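Local coordinates for gene activator AphA (Vibrio cholerae, PDB 1YG2), which activates virulence gene expression in Vibrio cholerae as a winged helix transcription factor and probably binds promoter DNA as a dimer, at the interface of chains A and B. Coordinates in Å, arbitrary orientation; residue numbers count along the deposited sequence, not the author numbering. Chains: chain A/B, gene activator AphA.

The interface of chains A and B. Residues chain A 99, 102, 106-107, 110; chain B 79-80, 82-83.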
loop_
_atom_site.group_PDB
_atom_site.type_symbol
_atom_site.label_atom_id
_atom_site.label_comp_id
_atom_site.label_asym_id
_atom_site.label_seq_id
_atom_site.Cartn_x
_atom_site.Cartn_y
_atom_site.Cartn_z
ATOM N N LYS A 99 -11.181 -8.778 -4.705
ATOM C CA LYS A 99 -12.442 -8.623 -5.422
ATOM C C LYS A 99 -12.331 -9.278 -6.801
ATOM O O LYS A 99 -13.266 -9.918 -7.272
ATOM C CB LYS A 99 -12.785 -7.140 -5.600
ATOM C CG LYS A 99 -13.107 -6.376 -4.317
ATOM C CD LYS A 99 -14.467 -6.725 -3.758
ATOM C CE LYS A 99 -14.810 -5.869 -2.521
ATOM N NZ LYS A 99 -15.154 -4.453 -2.852
ATOM N N ALA A 102 -13.073 -12.850 -6.864
ATOM C CA ALA A 102 -14.477 -13.167 -6.658
ATOM C C ALA A 102 -15.252 -12.976 -7.950
ATOM O O ALA A 102 -16.435 -13.303 -8.018
ATOM C CB ALA A 102 -15.065 -12.283 -5.553
ATOM N N GLN A 106 -18.966 -13.950 -9.050
ATOM C CA GLN A 106 -19.832 -12.780 -8.931
ATOM C C GLN A 106 -19.970 -12.063 -10.267
ATOM O O GLN A 106 -19.146 -12.240 -11.165
ATOM C CB GLN A 106 -19.254 -11.793 -7.910
ATOM C CG GLN A 106 -19.051 -12.343 -6.508
ATOM C CD GLN A 106 -20.336 -12.419 -5.708
ATOM O OE1 GLN A 106 -21.251 -13.169 -6.041
ATOM N NE2 GLN A 106 -20.411 -11.636 -4.644
ATOM N N SER A 107 -21.016 -11.255 -10.397
ATOM C CA SER A 107 -21.229 -10.491 -11.619
ATOM C C SER A 107 -20.089 -9.489 -11.662
ATOM O O SER A 107 -19.982 -8.635 -10.788
ATOM C CB SER A 107 -22.572 -9.757 -11.563
ATOM O OG SER A 107 -22.637 -8.896 -10.437
ATOM N N PRO A 110 -20.360 -4.758 -11.381
ATOM C CA PRO A 110 -20.076 -3.774 -10.332
ATOM C C PRO A 110 -18.587 -3.503 -10.174
ATOM O O PRO A 110 -18.169 -2.357 -10.053
ATOM C CB PRO A 110 -20.660 -4.421 -9.075
ATOM C CG PRO A 110 -21.761 -5.259 -9.604
ATOM C CD PRO A 110 -21.139 -5.881 -10.830
ATOM N N LEU B 79 -20.845 -12.328 0.785
ATOM C CA LEU B 79 -19.835 -12.195 -0.265
ATOM C C LEU B 79 -20.340 -11.180 -1.292
ATOM O O LEU B 79 -19.596 -10.311 -1.737
ATOM C CB LEU B 79 -19.575 -13.552 -0.942
ATOM C CG LEU B 79 -18.511 -13.610 -2.043
ATOM C CD1 LEU B 79 -17.135 -13.264 -1.467
ATOM C CD2 LEU B 79 -18.496 -15.003 -2.661
ATOM N N GLY B 80 -21.614 -11.293 -1.659
ATOM C CA GLY B 80 -22.190 -10.369 -2.623
ATOM C C GLY B 80 -22.208 -8.940 -2.111
ATOM O O GLY B 80 -21.905 -8.012 -2.848
ATOM N N TRP B 82 -20.241 -7.633 0.126
ATOM C CA TRP B 82 -18.863 -7.172 0.174
ATOM C C TRP B 82 -18.467 -6.681 -1.212
ATOM O O TRP B 82 -17.937 -5.582 -1.378
ATOM C CB TRP B 82 -17.966 -8.334 0.584
ATOM C CG TRP B 82 -16.503 -8.111 0.397
ATOM C CD1 TRP B 82 -15.707 -7.245 1.090
ATOM C CD2 TRP B 82 -15.645 -8.822 -0.499
ATOM N NE1 TRP B 82 -14.394 -7.383 0.688
ATOM C CE2 TRP B 82 -14.330 -8.345 -0.285
ATOM C CE3 TRP B 82 -15.855 -9.825 -1.452
ATOM C CZ2 TRP B 82 -13.231 -8.831 -1.004
ATOM C CZ3 TRP B 82 -14.761 -10.309 -2.167
ATOM C CH2 TRP B 82 -13.463 -9.811 -1.933
ATOM N N PHE B 83 -18.753 -7.521 -2.197
ATOM C CA PHE B 83 -18.438 -7.264 -3.593
ATOM C C PHE B 83 -19.039 -5.977 -4.133
ATOM O O PHE B 83 -18.383 -5.255 -4.877
ATOM C CB PHE B 83 -18.927 -8.433 -4.446
ATOM C CG PHE B 83 -18.353 -8.459 -5.830
ATOM C CD1 PHE B 83 -17.102 -9.018 -6.061
ATOM C CD2 PHE B 83 -19.052 -7.913 -6.898
ATOM C CE1 PHE B 83 -16.557 -9.045 -7.337
ATOM C CE2 PHE B 83 -18.515 -7.933 -8.181
ATOM C CZ PHE B 83 -17.260 -8.499 -8.398
#
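B:Phe83 is laid against A:Gln106 and A:Ala102 at the apolar centre of this patch, where helix 73-84 of chain B, which follows the winged helix strands 53-55 and 69-71 in sequence, rests on the C-terminal region of chain A. CB of A:Gln106 sits over the middle of the phenyl face, 3.7 Å from the ring centroid, and A:Gln106 CG continues across the same face towards CD1 and CG of B:Phe83. The two side chains run past each other in opposite directions, with amide and ring planes 68° apart. CB of A:Ala102 touches both rings at their margins, 3.9 Å from B:Phe83 CD1 and from B:Trp82 CZ3. B:Trp82 presents an indole face to A:Lys99, whose aliphatic chain lies across it: CD is over the six-membered ring, and CE is 3.5 Å from the centroid of the five-membered ring. Bends at chi2 and chi4 (74°) keep the lysine chain on the indole and turn its amino group NZ towards the helix backbone. Further out, the carbonyl O of A:Lys99 lies in the phenyl plane at the edge of B:Phe83, 3.4 Å from CE1. The bend of A:Gln106 at chi2 (-78°) points its amide towards the backbone of B:Leu79 and B:Gly80, but the very close approach modelled there is doubtful. Contacts of this kind, repeated by the two-fold, probably help fix the DNA-binding region of one subunit on its partner. At the rim, A:Lys99 NZ gives a weak hydrogen bond of 3.3 Å to B:Trp82 O.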